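Local coordinates for protein cytochrome C (Marichromatium purpuratum 984, PDB 5LO9) that probably oxidises thiosulfate to tetrathionate, and may run the reverse reaction, passing electrons along four covalently bound c-type hemes, at residues 97-102 with 182-187. Residues are numbered along the deposited sequence; the frame is centred on the assembly and turned at random.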
loop_
_atom_site.group_PDB
_atom_site.type_symbol
_atom_site.label_atom_id
_atom_site.label_comp_id
_atom_site.label_asym_id
_atom_site.label_seq_id
_atom_site.Cartn_x
_atom_site.Cartn_y
_atom_site.Cartn_z
ATOM N N SER A 97 22.253 -39.132 15.961
ATOM C CA SER A 97 23.003 -37.920 16.283
ATOM C C SER A 97 23.786 -37.374 15.093
ATOM O O SER A 97 24.197 -36.210 15.130
ATOM C CB SER A 97 23.957 -38.226 17.417
ATOM O OG SER A 97 24.713 -39.386 17.061
ATOM N N ASP A 98 24.046 -38.201 14.072
ATOM C CA ASP A 98 24.799 -37.815 12.879
ATOM C C ASP A 98 23.918 -37.224 11.772
ATOM O O ASP A 98 24.375 -37.104 10.629
ATOM C CB ASP A 98 25.583 -39.035 12.341
ATOM C CG ASP A 98 24.742 -40.364 12.331
ATOM O OD1 ASP A 98 24.628 -40.970 13.432
ATOM O OD2 ASP A 98 24.244 -40.837 11.263
ATOM N N VAL A 99 22.680 -36.832 12.084
ATOM C CA VAL A 99 21.739 -36.332 11.085
ATOM C C VAL A 99 20.977 -35.127 11.628
ATOM O O VAL A 99 20.347 -35.204 12.692
ATOM C CB VAL A 99 20.752 -37.434 10.652
ATOM C CG1 VAL A 99 19.688 -36.889 9.694
ATOM C CG2 VAL A 99 21.494 -38.564 9.956
ATOM N N ASP A 100 20.972 -34.038 10.852
ATOM C CA ASP A 100 20.438 -32.754 11.303
ATOM C C ASP A 100 18.937 -32.690 11.037
ATOM O O ASP A 100 18.501 -32.326 9.941
ATOM C CB ASP A 100 21.162 -31.613 10.594
ATOM C CG ASP A 100 20.703 -30.248 11.064
ATOM O OD1 ASP A 100 20.049 -30.151 12.143
ATOM O OD2 ASP A 100 20.991 -29.269 10.335
ATOM N N ALA A 101 18.132 -32.975 12.060
ATOM C CA ALA A 101 16.690 -32.945 11.858
ATOM C C ALA A 101 16.202 -31.577 11.363
ATOM O O ALA A 101 15.173 -31.487 10.677
ATOM C CB ALA A 101 15.979 -33.310 13.154
ATOM N N ALA A 102 16.900 -30.495 11.701
ATOM C CA ALA A 102 16.412 -29.199 11.261
ATOM C C ALA A 102 16.431 -29.063 9.747
ATOM O O ALA A 102 15.639 -28.285 9.194
ATOM C CB ALA A 102 17.245 -28.101 11.896
ATOM N N LEU A 182 14.257 -35.553 6.573
ATOM C CA LEU A 182 12.817 -35.686 6.755
ATOM C C LEU A 182 12.495 -36.810 7.711
ATOM O O LEU A 182 11.534 -36.728 8.477
ATOM C CB LEU A 182 12.137 -35.919 5.413
ATOM C CG LEU A 182 12.103 -34.624 4.587
ATOM C CD1 LEU A 182 11.940 -34.857 3.127
ATOM C CD2 LEU A 182 10.969 -33.785 5.047
ATOM N N ALA A 183 13.236 -37.899 7.643
ATOM C CA ALA A 183 12.958 -38.980 8.570
ATOM C C ALA A 183 13.329 -38.575 9.981
ATOM O O ALA A 183 12.588 -38.845 10.935
ATOM C CB ALA A 183 13.705 -40.229 8.146
ATOM N N ALA A 184 14.468 -37.907 10.137
ATOM C CA ALA A 184 14.854 -37.471 11.480
ATOM C C ALA A 184 13.892 -36.412 12.006
ATOM O O ALA A 184 13.477 -36.466 13.170
ATOM C CB ALA A 184 16.288 -36.947 11.474
ATOM N N TYR A 185 13.491 -35.475 11.145
ATOM C CA TYR A 185 12.560 -34.442 11.555
ATOM C C TYR A 185 11.280 -35.059 12.089
ATOM O O TYR A 185 10.891 -34.818 13.232
ATOM C CB TYR A 185 12.255 -33.514 10.376
ATOM C CG TYR A 185 11.290 -32.406 10.739
ATOM C CD1 TYR A 185 11.737 -31.205 11.269
ATOM C CD2 TYR A 185 9.922 -32.591 10.619
ATOM C CE1 TYR A 185 10.842 -30.195 11.636
ATOM C CE2 TYR A 185 9.032 -31.603 10.979
ATOM C CZ TYR A 185 9.495 -30.402 11.499
ATOM O OH TYR A 185 8.593 -29.415 11.851
ATOM N N PHE A 186 10.640 -35.912 11.301
ATOM C CA PHE A 186 9.341 -36.420 11.735
ATOM C C PHE A 186 9.493 -37.436 12.851
ATOM O O PHE A 186 8.596 -37.561 13.692
ATOM C CB PHE A 186 8.559 -37.007 10.552
ATOM C CG PHE A 186 7.871 -35.960 9.744
ATOM C CD1 PHE A 186 6.807 -35.244 10.288
ATOM C CD2 PHE A 186 8.313 -35.639 8.471
ATOM C CE1 PHE A 186 6.170 -34.250 9.559
ATOM C CE2 PHE A 186 7.695 -34.654 7.740
ATOM C CZ PHE A 186 6.618 -33.951 8.283
ATOM N N ALA A 187 10.615 -38.148 12.900
ATOM C CA ALA A 187 10.832 -39.068 14.011
ATOM C C ALA A 187 10.949 -38.327 15.344
ATOM O O ALA A 187 10.593 -38.876 16.393
ATOM C CB ALA A 187 12.066 -39.921 13.738
#
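Ala101 lies against the backbone of helix 176-187 at Ala184 and Tyr185, the tight part of the contact. Ala101 CA comes within 4.4 Å of Tyr185 CA, and Ala101 CB rests 3.9 Å from Ala184 C and 4.0 Å from the methyl CB of Ala184. Ala184 CB also meets Val99 CG1 at 3.8 Å, from a direction roughly at right angles to Ala101; with chi1 at 175°, this branch lies anti to the Val99 backbone N, which turns it to the helix. The Ala101 carbonyl O meets the Tyr185 ring at its edge, near the ring plane, 3.5 Å from Tyr185 CD1. No hydrogen bond crosses between the segments; the contact is mainly between apolar groups. The phenol end of Tyr185 runs away from the loop toward helix 102-110, where OH is hydrogen-bonded to Glu109 OE2, while Arg189 makes a cation-pi contact with the ring.

The loose side belongs to Asp100, exposed and turned away from the helix. Asp100 OD1 accepts from Ala102 N at 3.2 Å, met from above the carboxylate plane, and so caps the start of helix 102-110. Thus the entry to the first helix of a cytochrome c domain is laid on its last, as in the class I fold; Tyr185 and Phe186 pack on helix 102-110, Val99 and Ala183 touch Tyr144 of helix 144-156, and Leu182 touches a heme c and packs on Cys121, an attachment point of heme c #2.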